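Local coordinates for PTS-dependent dihydroxyacetone kinase operon regulatory protein (Escherichia coli, PDB 4LRZ), which activates transcription of the dhaKLM operon from a sigma-70 promoter and represses its own expression, this chain being its N-terminal sensor region with GAF and PAS domains, at residues F[52-57]-F[185-189]; F[74-80]-F[158-164]; F[145-149]-F[174-179]. One frame throughout, in Å; residues are numbered along the deposited sequence. Where two conformers were deposited one is given.

Contact 1 of 3, residues F[52-57]-F[185-189]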
ATOM      1  N   ALA F  52      -4.274  -3.415  14.708  1.00 40.64           N
ATOM      2  CA  ALA F  52      -4.009  -2.941  13.373  1.00 41.24           C
ATOM      3  C   ALA F  52      -4.160  -4.077  12.356  1.00 40.67           C
ATOM      4  O   ALA F  52      -4.945  -3.959  11.412  1.00 40.39           O
ATOM      5  CB  ALA F  52      -2.646  -2.247  13.291  1.00 40.96           C
ATOM      6  N   MET F  53      -3.461  -5.185  12.559  1.00 39.86           N
ATOM      7  CA  MET F  53      -3.589  -6.321  11.645  1.00 39.21           C
ATOM      8  C   MET F  53      -5.012  -6.929  11.713  1.00 38.80           C
ATOM      9  O   MET F  53      -5.542  -7.408  10.717  1.00 37.78           O
ATOM     10  CB  MET F  53      -2.499  -7.376  11.925  1.00 39.71           C
ATOM     11  CG  MET F  53      -2.692  -8.768  11.225  1.00 43.95           C
ATOM     12  SD  MET F  53      -2.671 -10.242  12.361  1.00 52.42           S
ATOM     13  CE  MET F  53      -3.607  -9.520  13.697  1.00 42.99           C
ATOM     14  N   LEU F  54      -5.630  -6.900  12.883  1.00 39.17           N
ATOM     15  CA  LEU F  54      -6.926  -7.557  13.075  1.00 39.72           C
ATOM     16  C   LEU F  54      -8.031  -6.928  12.296  1.00 39.87           C
ATOM     17  O   LEU F  54      -8.809  -7.612  11.626  1.00 40.00           O
ATOM     18  CB  LEU F  54      -7.390  -7.495  14.549  1.00 40.48           C
ATOM     19  CG  LEU F  54      -7.378  -8.802  15.304  1.00 40.21           C
ATOM     20  CD1 LEU F  54      -7.981  -8.628  16.685  1.00 38.42           C
ATOM     21  CD2 LEU F  54      -8.063  -9.921  14.505  1.00 38.96           C
ATOM     22  N   THR F  55      -8.141  -5.621  12.429  1.00 40.94           N
ATOM     23  CA  THR F  55      -9.272  -4.952  11.843  1.00 42.67           C
ATOM     24  C   THR F  55      -9.182  -5.098  10.329  1.00 40.62           C
ATOM     25  O   THR F  55     -10.200  -5.302   9.679  1.00 41.52           O
ATOM     26  CB  THR F  55      -9.393  -3.496  12.279  1.00 43.35           C
ATOM     27  OG1 THR F  55      -8.412  -2.735  11.606  1.00 49.52           O
ATOM     28  CG2 THR F  55      -9.178  -3.373  13.766  1.00 46.05           C
ATOM     29  N   LEU F  56      -7.963  -5.072   9.795  1.00 38.72           N
ATOM     30  CA  LEU F  56      -7.736  -5.219   8.357  1.00 36.50           C
ATOM     31  C   LEU F  56      -8.046  -6.653   7.944  1.00 35.49           C
ATOM     32  O   LEU F  56      -8.766  -6.912   6.975  1.00 34.58           O
ATOM     33  CB  LEU F  56      -6.297  -4.870   8.027  1.00 36.09           C
ATOM     34  CG  LEU F  56      -5.816  -3.425   8.201  1.00 35.49           C
ATOM     35  CD1 LEU F  56      -4.373  -3.369   7.751  1.00 35.33           C
ATOM     36  CD2 LEU F  56      -6.627  -2.447   7.318  1.00 34.95           C
ATOM     37  N   GLY F  57      -7.552  -7.595   8.739  1.00 34.89           N
ATOM     38  CA  GLY F  57      -7.812  -9.003   8.509  1.00 33.97           C
ATOM     39  C   GLY F  57      -9.277  -9.403   8.542  1.00 33.89           C
ATOM     40  O   GLY F  57      -9.691 -10.257   7.761  1.00 33.90           O
ATOM     41  N   VAL F 185      -3.532  -8.163   3.335  1.00 33.25           N
ATOM     42  CA  VAL F 185      -3.470  -7.590   4.685  1.00 33.72           C
ATOM     43  C   VAL F 185      -2.026  -7.022   4.981  1.00 34.28           C
ATOM     44  O   VAL F 185      -1.851  -5.865   5.397  1.00 35.04           O
ATOM     45  CB  VAL F 185      -3.937  -8.622   5.742  1.00 33.87           C
ATOM     46  CG1 VAL F 185      -4.012  -7.997   7.105  1.00 34.72           C
ATOM     47  CG2 VAL F 185      -5.314  -9.211   5.369  1.00 32.61           C
ATOM     48  N   GLY F 186      -1.001  -7.811   4.697  1.00 32.70           N
ATOM     49  CA  GLY F 186       0.373  -7.311   4.678  1.00 32.54           C
ATOM     50  C   GLY F 186       0.542  -5.984   3.966  1.00 33.22           C
ATOM     51  O   GLY F 186       1.027  -4.977   4.551  1.00 34.78           O
ATOM     52  N   ASN F 187       0.105  -5.899   2.733  1.00 31.84           N
ATOM     53  CA  ASN F 187       0.362  -4.679   2.012  0.50 31.95           C
ATOM     54  C   ASN F 187      -0.423  -3.504   2.580  1.00 32.07           C
ATOM     55  O   ASN F 187       0.026  -2.360   2.492  1.00 31.79           O
ATOM     56  CB  ASN F 187       0.154  -4.874   0.519  0.50 31.51           C
ATOM     57  CG  ASN F 187       1.201  -5.787  -0.082  0.50 32.02           C
ATOM     58  OD1 ASN F 187       2.339  -5.845   0.397  0.50 33.95           O
ATOM     59  ND2 ASN F 187       0.823  -6.527  -1.096  0.50 31.02           N
ATOM     60  N   LEU F 188      -1.565  -3.801   3.184  1.00 31.14           N
ATOM     61  CA  LEU F 188      -2.343  -2.763   3.771  1.00 32.46           C
ATOM     62  C   LEU F 188      -1.641  -2.218   5.013  1.00 33.23           C
ATOM     63  O   LEU F 188      -1.775  -1.046   5.307  1.00 34.13           O
ATOM     64  CB  LEU F 188      -3.705  -3.270   4.111  1.00 31.91           C
ATOM     65  CG  LEU F 188      -4.947  -2.980   3.265  1.00 34.26           C
ATOM     66  CD1 LEU F 188      -4.815  -2.023   2.118  1.00 31.06           C
ATOM     67  CD2 LEU F 188      -5.662  -4.285   2.916  1.00 32.82           C
ATOM     68  N   LEU F 189      -0.902  -3.060   5.737  1.00 34.38           N
ATOM     69  CA  LEU F 189      -0.149  -2.581   6.893  1.00 37.05           C
ATOM     70  C   LEU F 189       0.964  -1.692   6.379  1.00 38.36           C
ATOM     71  O   LEU F 189       1.245  -0.644   6.944  1.00 40.48           O
ATOM     72  CB  LEU F 189       0.417  -3.714   7.745  1.00 36.04           C
ATOM     73  CG  LEU F 189      -0.615  -4.565   8.515  1.00 37.35           C
ATOM     74  CD1 LEU F 189       0.062  -5.838   9.060  1.00 36.46           C
ATOM     75  CD2 LEU F 189      -1.300  -3.796   9.649  1.00 34.58           C
TER
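Ala-52 meets Leu-189 at the start of this contact between two helices. Its CB lies 4.2 Å from Leu-189 CD2, and Leu-189 CD2 also lies 3.9 Å from Met-53 N. Met-53 touches with the base of its side chain: CB is 4.1 Å from Leu-189 CD1. With CG anti to the backbone N (chi1 168°) and further bends beyond it, the sulfur end leads away from helix 174-211. Leu-56, three residues on, makes the broadest contact. Its CB faces Val-185 CG1 at 4.0 Å. Its CD1 reaches between two leucines, 3.7 Å from Leu-188 CB and 3.6 Å from Leu-189 CD2, and the leucine side chains run at a slant to one another. Val-185 packs both its methyls on the backbone of Gly-57, CG1 lying 3.9 Å from Gly-57 N. Apolar side chains carry the contact, some of them against backbone atoms, and the segment axes come within 9.7 Å at an angle of 129°. It pairs helix 51-66 of the GAF domain with the long helix that leaves the domain towards the PAS domain. Leu-188 also packs on Asn-187 of the second subunit, while Leu-56 and Leu-188 also touch the chain of another protein. On the sheet side, Met-53 packs on Leu-85 of strand 84-89.

Contact 2 of 3, residues F[74-80]-F[158-164]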
ATOM      1  N   ALA F  74     -14.307 -22.577   7.440  1.00 40.30           N
ATOM      2  CA  ALA F  74     -14.107 -21.563   8.449  1.00 38.01           C
ATOM      3  C   ALA F  74     -12.838 -20.854   8.083  1.00 36.19           C
ATOM      4  O   ALA F  74     -11.893 -21.452   7.535  1.00 35.11           O
ATOM      5  CB  ALA F  74     -13.959 -22.223   9.803  1.00 36.73           C
ATOM      6  N   LEU F  75     -12.783 -19.589   8.444  1.00 35.47           N
ATOM      7  CA  LEU F  75     -11.593 -18.792   8.211  1.00 34.16           C
ATOM      8  C   LEU F  75     -11.118 -18.286   9.588  1.00 33.23           C
ATOM      9  O   LEU F  75     -11.957 -17.915  10.440  1.00 33.41           O
ATOM     10  CB  LEU F  75     -11.940 -17.643   7.267  1.00 34.58           C
ATOM     11  CG  LEU F  75     -12.391 -18.023   5.837  1.00 36.76           C
ATOM     12  CD1 LEU F  75     -13.264 -16.931   5.168  1.00 36.36           C
ATOM     13  CD2 LEU F  75     -11.195 -18.310   4.960  1.00 37.67           C
ATOM     14  N   PHE F  76      -9.796 -18.271   9.792  1.00 30.90           N
ATOM     15  CA  PHE F  76      -9.184 -17.871  11.041  1.00 30.63           C
ATOM     16  C   PHE F  76      -8.137 -16.780  10.804  1.00 30.50           C
ATOM     17  O   PHE F  76      -7.389 -16.847   9.845  1.00 29.69           O
ATOM     18  CB  PHE F  76      -8.391 -19.066  11.639  1.00 31.11           C
ATOM     19  CG  PHE F  76      -9.231 -20.226  12.193  1.00 32.05           C
ATOM     20  CD1 PHE F  76     -10.593 -20.122  12.428  1.00 32.88           C
ATOM     21  CD2 PHE F  76      -8.572 -21.420  12.586  1.00 36.54           C
ATOM     22  CE1 PHE F  76     -11.309 -21.202  12.989  1.00 34.74           C
ATOM     23  CE2 PHE F  76      -9.263 -22.501  13.174  1.00 33.69           C
ATOM     24  CZ  PHE F  76     -10.647 -22.382  13.369  1.00 35.42           C
ATOM     25  N   ILE F  77      -8.043 -15.813  11.709  1.00 30.57           N
ATOM     26  CA  ILE F  77      -6.818 -15.014  11.825  1.00 31.13           C
ATOM     27  C   ILE F  77      -6.058 -15.468  13.096  1.00 30.75           C
ATOM     28  O   ILE F  77      -6.664 -15.579  14.137  1.00 31.45           O
ATOM     29  CB  ILE F  77      -7.094 -13.510  12.016  1.00 30.61           C
ATOM     30  CG1 ILE F  77      -8.466 -13.156  11.521  1.00 30.65           C
ATOM     31  CG2 ILE F  77      -5.963 -12.676  11.347  1.00 31.08           C
ATOM     32  CD1 ILE F  77      -8.533 -11.718  10.769  1.00 32.49           C
ATOM     33  N   LEU F  78      -4.754 -15.730  13.002  1.00 29.77           N
ATOM     34  CA  LEU F  78      -3.959 -16.061  14.174  1.00 29.82           C
ATOM     35  C   LEU F  78      -2.842 -15.024  14.324  1.00 30.58           C
ATOM     36  O   LEU F  78      -2.342 -14.505  13.296  1.00 28.62           O
ATOM     37  CB  LEU F  78      -3.369 -17.475  14.096  1.00 29.56           C
ATOM     38  CG  LEU F  78      -4.330 -18.673  13.872  1.00 31.55           C
ATOM     39  CD1 LEU F  78      -4.484 -18.957  12.377  1.00 31.36           C
ATOM     40  CD2 LEU F  78      -3.808 -19.914  14.534  1.00 29.86           C
ATOM     41  N   ASP F  79      -2.413 -14.760  15.574  1.00 31.12           N
ATOM     42  CA  ASP F  79      -1.281 -13.842  15.799  1.00 33.23           C
ATOM     43  C   ASP F  79       0.050 -14.544  15.539  1.00 33.86           C
ATOM     44  O   ASP F  79       0.038 -15.715  15.166  1.00 33.52           O
ATOM     45  CB  ASP F  79      -1.345 -13.153  17.165  1.00 32.85           C
ATOM     46  CG  ASP F  79      -0.888 -14.032  18.284  1.00 35.20           C
ATOM     47  OD1 ASP F  79      -0.573 -15.226  18.083  1.00 38.56           O
ATOM     48  OD2 ASP F  79      -0.771 -13.509  19.410  1.00 44.66           O
ATOM     49  N   GLU F  80       1.188 -13.869  15.743  1.00 36.21           N
ATOM     50  CA  GLU F  80       2.440 -14.545  15.469  1.00 38.81           C
ATOM     51  C   GLU F  80       2.718 -15.771  16.349  1.00 39.63           C
ATOM     52  O   GLU F  80       3.635 -16.505  16.036  1.00 40.28           O
ATOM     53  CB  GLU F  80       3.707 -13.659  15.472  1.00 40.61           C
ATOM     54  CG  GLU F  80       3.942 -12.368  16.341  1.00 46.07           C
ATOM     55  CD  GLU F  80       2.935 -12.008  17.415  1.00 49.87           C
ATOM     56  OE1 GLU F  80       3.296 -12.057  18.599  1.00 55.45           O
ATOM     57  OE2 GLU F  80       1.808 -11.601  17.078  1.00 49.31           O
ATOM     58  N   THR F 158       3.723 -11.515  11.794  1.00 35.82           N
ATOM     59  CA  THR F 158       2.749 -10.787  12.607  1.00 33.77           C
ATOM     60  C   THR F 158       1.464 -11.573  12.744  1.00 32.01           C
ATOM     61  O   THR F 158       0.652 -11.304  13.619  1.00 32.38           O
ATOM     62  CB  THR F 158       2.626  -9.287  12.164  1.00 34.67           C
ATOM     63  OG1 THR F 158       2.091  -8.519  13.248  1.00 37.18           O
ATOM     64  CG2 THR F 158       1.857  -9.037  10.772  1.00 28.86           C
ATOM     65  N   GLY F 159       1.323 -12.627  11.942  1.00 30.73           N
ATOM     66  CA  GLY F 159       0.131 -13.457  12.016  1.00 29.90           C
ATOM     67  C   GLY F 159       0.023 -14.440  10.892  1.00 29.39           C
ATOM     68  O   GLY F 159       0.988 -14.588  10.093  1.00 29.56           O
ATOM     69  N   THR F 160      -1.148 -15.093  10.804  1.00 28.68           N
ATOM     70  CA  THR F 160      -1.378 -16.184   9.836  1.00 29.11           C
ATOM     71  C   THR F 160      -2.840 -16.162   9.417  1.00 29.41           C
ATOM     72  O   THR F 160      -3.719 -15.930  10.245  1.00 29.52           O
ATOM     73  CB  THR F 160      -1.099 -17.590  10.468  1.00 29.33           C
ATOM     74  OG1 THR F 160       0.295 -17.712  10.754  1.00 30.30           O
ATOM     75  CG2 THR F 160      -1.508 -18.715   9.500  1.00 29.48           C
ATOM     76  N   ILE F 161      -3.106 -16.430   8.135  1.00 30.02           N
ATOM     77  CA  ILE F 161      -4.485 -16.512   7.640  1.00 29.01           C
ATOM     78  C   ILE F 161      -4.700 -17.961   7.326  1.00 28.81           C
ATOM     79  O   ILE F 161      -3.919 -18.559   6.599  1.00 29.01           O
ATOM     80  CB  ILE F 161      -4.729 -15.687   6.323  1.00 29.15           C
ATOM     81  CG1 ILE F 161      -4.413 -14.198   6.529  1.00 30.22           C
ATOM     82  CG2 ILE F 161      -6.203 -15.824   5.801  1.00 26.02           C
ATOM     83  CD1 ILE F 161      -5.358 -13.449   7.502  1.00 30.79           C
ATOM     84  N   ALA F 162      -5.778 -18.518   7.837  1.00 29.07           N
ATOM     85  CA  ALA F 162      -6.079 -19.899   7.557  1.00 31.09           C
ATOM     86  C   ALA F 162      -7.551 -20.133   7.187  1.00 32.09           C
ATOM     87  O   ALA F 162      -8.452 -19.355   7.574  1.00 32.73           O
ATOM     88  CB  ALA F 162      -5.696 -20.791   8.786  1.00 29.99           C
ATOM     89  N   LEU F 163      -7.741 -21.244   6.481  1.00 32.57           N
ATOM     90  CA  LEU F 163      -9.004 -21.746   6.033  1.00 34.18           C
ATOM     91  C   LEU F 163      -9.085 -23.231   6.426  1.00 35.49           C
ATOM     92  O   LEU F 163      -8.228 -24.024   6.042  1.00 35.46           O
ATOM     93  CB  LEU F 163      -9.083 -21.603   4.519  1.00 34.11           C
ATOM     94  CG  LEU F 163     -10.313 -22.085   3.741  1.00 35.46           C
ATOM     95  CD1 LEU F 163     -10.511 -21.199   2.497  1.00 35.66           C
ATOM     96  CD2 LEU F 163     -10.244 -23.554   3.365  1.00 33.25           C
ATOM     97  N   ALA F 164     -10.135 -23.589   7.177  1.00 37.17           N
ATOM     98  CA  ALA F 164     -10.371 -24.948   7.668  1.00 38.36           C
ATOM     99  C   ALA F 164     -11.622 -25.499   6.997  1.00 40.11           C
ATOM    100  O   ALA F 164     -12.618 -24.782   6.880  1.00 41.52           O
ATOM    101  CB  ALA F 164     -10.563 -24.939   9.174  1.00 37.08           C
TER
HETATM  102  O   HOH W   1       1.238 -17.077  13.046  1.00 25.88           O
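Ile-77 and Ile-161 lie side by side and point the same way, with Ile-77 CG2 4.0 Å from Ile-161 CD1. The next pair on this face, Leu-75 and Leu-163, is arranged differently. These two side chains slant across each other, and Leu-75 CD2 meets Leu-163 CD1 at 3.9 Å. The other face carries Ala-74, Phe-76, Leu-78, Thr-160, Ala-162 and Ala-164. There Leu-78 CD1 sits 4.1 Å from Thr-160 CB and 4.2 Å from Ala-162 CB. The strands are antiparallel neighbours in the central part of the five-stranded GAF sheet, whose order is 2-1-5-4-3. Phe-76 and Ala-162 form a hydrogen-bonded pair. Phe-76 N gives a bond of 2.8 Å to Ala-162 O, with the donor tilted 30° from the carbonyl plane. Ala-74 with Ala-164 and Leu-78 with Thr-160 are paired in the same way. Thr-158 and Gly-159 form a classic beta bulge opposite Leu-150 of strand 143-151, the neighbour on the other edge of strand 157-166. A water joins the strands near this end, 2.8 Å from Asp-79 O and 2.6 Å from Thr-160 OG1. Glu-80 turns its carboxylate to a salt bridge with Arg-49, and Asp-79 OD1 takes the backbone N-H groups of Thr-81 and Cys-83.

Contact 3 of 3, residues F[145-149]-F[174-179]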
ATOM      1  N   PHE F 145      -6.393 -28.118   6.345  1.00 36.53           N
ATOM      2  CA  PHE F 145      -6.058 -26.729   6.717  1.00 35.54           C
ATOM      3  C   PHE F 145      -5.163 -26.089   5.645  1.00 35.49           C
ATOM      4  O   PHE F 145      -4.290 -26.755   5.096  1.00 36.17           O
ATOM      5  CB  PHE F 145      -5.383 -26.665   8.097  1.00 35.27           C
ATOM      6  CG  PHE F 145      -6.315 -26.967   9.241  1.00 35.54           C
ATOM      7  CD1 PHE F 145      -7.052 -25.958   9.849  1.00 39.63           C
ATOM      8  CD2 PHE F 145      -6.477 -28.243   9.702  1.00 35.89           C
ATOM      9  CE1 PHE F 145      -7.930 -26.240  10.912  1.00 38.06           C
ATOM     10  CE2 PHE F 145      -7.350 -28.529  10.749  1.00 35.57           C
ATOM     11  CZ  PHE F 145      -8.061 -27.542  11.351  1.00 36.49           C
ATOM     12  N   CYS F 146      -5.431 -24.837   5.299  1.00 34.47           N
ATOM     13  CA  CYS F 146      -4.508 -24.054   4.497  1.00 34.87           C
ATOM     14  C   CYS F 146      -4.143 -22.841   5.321  1.00 33.74           C
ATOM     15  O   CYS F 146      -4.994 -22.267   6.017  1.00 33.89           O
ATOM     16  CB  CYS F 146      -5.176 -23.534   3.217  1.00 35.19           C
ATOM     17  SG  CYS F 146      -5.735 -24.810   2.082  1.00 42.45           S
ATOM     18  N   ALA F 147      -2.906 -22.393   5.194  1.00 32.40           N
ATOM     19  CA  ALA F 147      -2.486 -21.216   5.935  1.00 30.47           C
ATOM     20  C   ALA F 147      -1.335 -20.519   5.253  1.00 29.71           C
ATOM     21  O   ALA F 147      -0.510 -21.125   4.529  1.00 29.36           O
ATOM     22  CB  ALA F 147      -2.123 -21.593   7.385  1.00 30.09           C
ATOM     23  N   THR F 148      -1.263 -19.230   5.496  1.00 28.72           N
ATOM     24  CA  THR F 148      -0.172 -18.472   4.966  1.00 29.43           C
ATOM     25  C   THR F 148       0.213 -17.498   6.052  1.00 30.58           C
ATOM     26  O   THR F 148      -0.660 -16.918   6.671  1.00 32.37           O
ATOM     27  CB  THR F 148      -0.618 -17.699   3.672  1.00 28.53           C
ATOM     28  OG1 THR F 148      -1.048 -18.657   2.682  1.00 28.96           O
ATOM     29  CG2 THR F 148       0.519 -16.905   3.106  1.00 25.35           C
ATOM     30  N   PRO F 149       1.514 -17.277   6.254  1.00 31.67           N
ATOM     31  CA  PRO F 149       1.908 -16.288   7.220  1.00 32.71           C
ATOM     32  C   PRO F 149       1.788 -14.860   6.648  1.00 33.85           C
ATOM     33  O   PRO F 149       1.901 -14.674   5.432  1.00 32.96           O
ATOM     34  CB  PRO F 149       3.378 -16.641   7.480  1.00 32.39           C
ATOM     35  CG  PRO F 149       3.866 -17.234   6.227  1.00 32.25           C
ATOM     36  CD  PRO F 149       2.686 -17.996   5.697  1.00 32.85           C
ATOM     37  N   ASP F 174      -8.232 -23.005  -2.392  1.00 37.42           N
ATOM     38  CA  ASP F 174      -8.149 -22.684  -0.968  1.00 36.73           C
ATOM     39  C   ASP F 174      -6.803 -22.092  -0.550  1.00 35.60           C
ATOM     40  O   ASP F 174      -6.742 -21.059   0.135  1.00 35.47           O
ATOM     41  CB  ASP F 174      -8.492 -23.920  -0.138  1.00 37.25           C
ATOM     42  CG  ASP F 174      -9.967 -24.368  -0.328  1.00 40.89           C
ATOM     43  OD1 ASP F 174     -10.723 -23.679  -1.055  1.00 41.77           O
ATOM     44  OD2 ASP F 174     -10.382 -25.417   0.231  1.00 43.64           O
ATOM     45  N   LEU F 175      -5.727 -22.725  -0.969  1.00 34.88           N
ATOM     46  CA  LEU F 175      -4.399 -22.267  -0.590  1.00 34.31           C
ATOM     47  C   LEU F 175      -4.028 -20.882  -1.184  1.00 33.69           C
ATOM     48  O   LEU F 175      -3.725 -19.925  -0.439  1.00 33.72           O
ATOM     49  CB  LEU F 175      -3.377 -23.344  -0.947  1.00 34.54           C
ATOM     50  CG  LEU F 175      -1.953 -23.173  -0.412  1.00 36.20           C
ATOM     51  CD1 LEU F 175      -1.927 -22.986   1.105  1.00 34.10           C
ATOM     52  CD2 LEU F 175      -1.113 -24.405  -0.802  1.00 36.34           C
ATOM     53  N   PRO F 176      -4.093 -20.744  -2.534  1.00 33.57           N
ATOM     54  CA  PRO F 176      -3.815 -19.415  -3.117  1.00 32.07           C
ATOM     55  C   PRO F 176      -4.727 -18.324  -2.563  1.00 31.06           C
ATOM     56  O   PRO F 176      -4.318 -17.185  -2.491  1.00 31.12           O
ATOM     57  CB  PRO F 176      -3.988 -19.644  -4.622  1.00 32.79           C
ATOM     58  CG  PRO F 176      -4.838 -20.811  -4.761  1.00 31.99           C
ATOM     59  CD  PRO F 176      -4.489 -21.721  -3.567  1.00 33.90           C
ATOM     60  N   LEU F 177      -5.918 -18.681  -2.091  1.00 30.14           N
ATOM     61  CA  LEU F 177      -6.796 -17.704  -1.466  1.00 29.72           C
ATOM     62  C   LEU F 177      -6.260 -17.157  -0.141  1.00 30.20           C
ATOM     63  O   LEU F 177      -6.298 -15.948   0.099  1.00 29.72           O
ATOM     64  CB  LEU F 177      -8.199 -18.276  -1.285  1.00 29.65           C
ATOM     65  CG  LEU F 177      -9.201 -17.347  -0.559  1.00 30.71           C
ATOM     66  CD1 LEU F 177      -9.599 -16.105  -1.373  1.00 25.70           C
ATOM     67  CD2 LEU F 177     -10.443 -18.112  -0.186  1.00 29.80           C
ATOM     68  N   THR F 178      -5.759 -18.053   0.733  1.00 30.79           N
ATOM     69  CA  THR F 178      -5.164 -17.620   1.994  1.00 29.74           C
ATOM     70  C   THR F 178      -3.913 -16.802   1.664  1.00 30.23           C
ATOM     71  O   THR F 178      -3.698 -15.749   2.247  1.00 29.99           O
ATOM     72  CB  THR F 178      -4.859 -18.804   3.009  1.00 29.57           C
ATOM     73  OG1 THR F 178      -3.712 -19.546   2.581  1.00 30.84           O
ATOM     74  CG2 THR F 178      -6.046 -19.740   3.147  1.00 27.18           C
ATOM     75  N   LEU F 179      -3.117 -17.268   0.701  1.00 29.62           N
ATOM     76  CA  LEU F 179      -1.957 -16.509   0.284  1.00 30.89           C
ATOM     77  C   LEU F 179      -2.265 -15.073  -0.193  1.00 31.07           C
ATOM     78  O   LEU F 179      -1.659 -14.072   0.236  1.00 31.82           O
ATOM     79  CB  LEU F 179      -1.197 -17.297  -0.788  1.00 31.76           C
ATOM     80  CG  LEU F 179      -0.044 -16.675  -1.566  1.00 33.80           C
ATOM     81  CD1 LEU F 179       1.206 -16.636  -0.752  1.00 35.03           C
ATOM     82  CD2 LEU F 179       0.190 -17.469  -2.785  1.00 37.13           C
TER
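Thr-148 and Thr-178 join the GAF sheet to the start of the long helix 174-211 through their hydroxyls. The helix packs on the face of strand 143-151 that bears Cys-146 and Thr-148, with the segment axes 7.0 Å apart and inclined at 27°. The packing is tight around Cys-146. Its SG lies 3.6 Å from Asp-174 CB and 3.7 Å from Leu-175 N, against the first turn of the helix. Its CB is covered by two groups at the same distance: Leu-175 CD1 and Thr-178 CG2 each lie 3.9 Å away. Thr-148 fits over the next turn, where its CG2 is 3.9 Å from Leu-179 CD1. The rest of the contact is looser. Ala-147 points away from the helix and gives little more than its backbone. Leu-175 is partly exposed, and its CD1 turns back to the strand. The carboxylate of Asp-174 is turned to other partners, a salt bridge with Arg-71 and a hydrogen bond with Thr-171. Pro-176 packs on Met-68 of the second subunit, and Leu-177 on Pro-176 of that subunit. Thr-178 holds OG1 between its backbone N and carbonyl carbon (chi1 75°), a rotation that brings the oxygen to the strand: Thr-148 OG1 and Thr-178 OG1 are hydrogen-bonded at 2.8 Å.

Overall arrangement
All three contacts belong to the GAF domain. Contact 2 lies in its sheet, and contact 3 sets helix 174-211 against strand 143-151, the neighbour of strand 157-166. Their centres are 9 Å apart, and probable backbone hydrogen bonds link the two strands. Contact 1 uses the same helix further along, with its centre 12 Å from contact 2 and 16 Å from contact 3. It touches contact 2 through Gly-57 and Ile-77. Along the chain, contact 1 closes a loop that holds both others, whose segments alternate. Helix 174-211 thus packs on the sheet at contact 3 and on helix 51-66 at contact 1, meets the second subunit at both, and runs on towards the PAS domain.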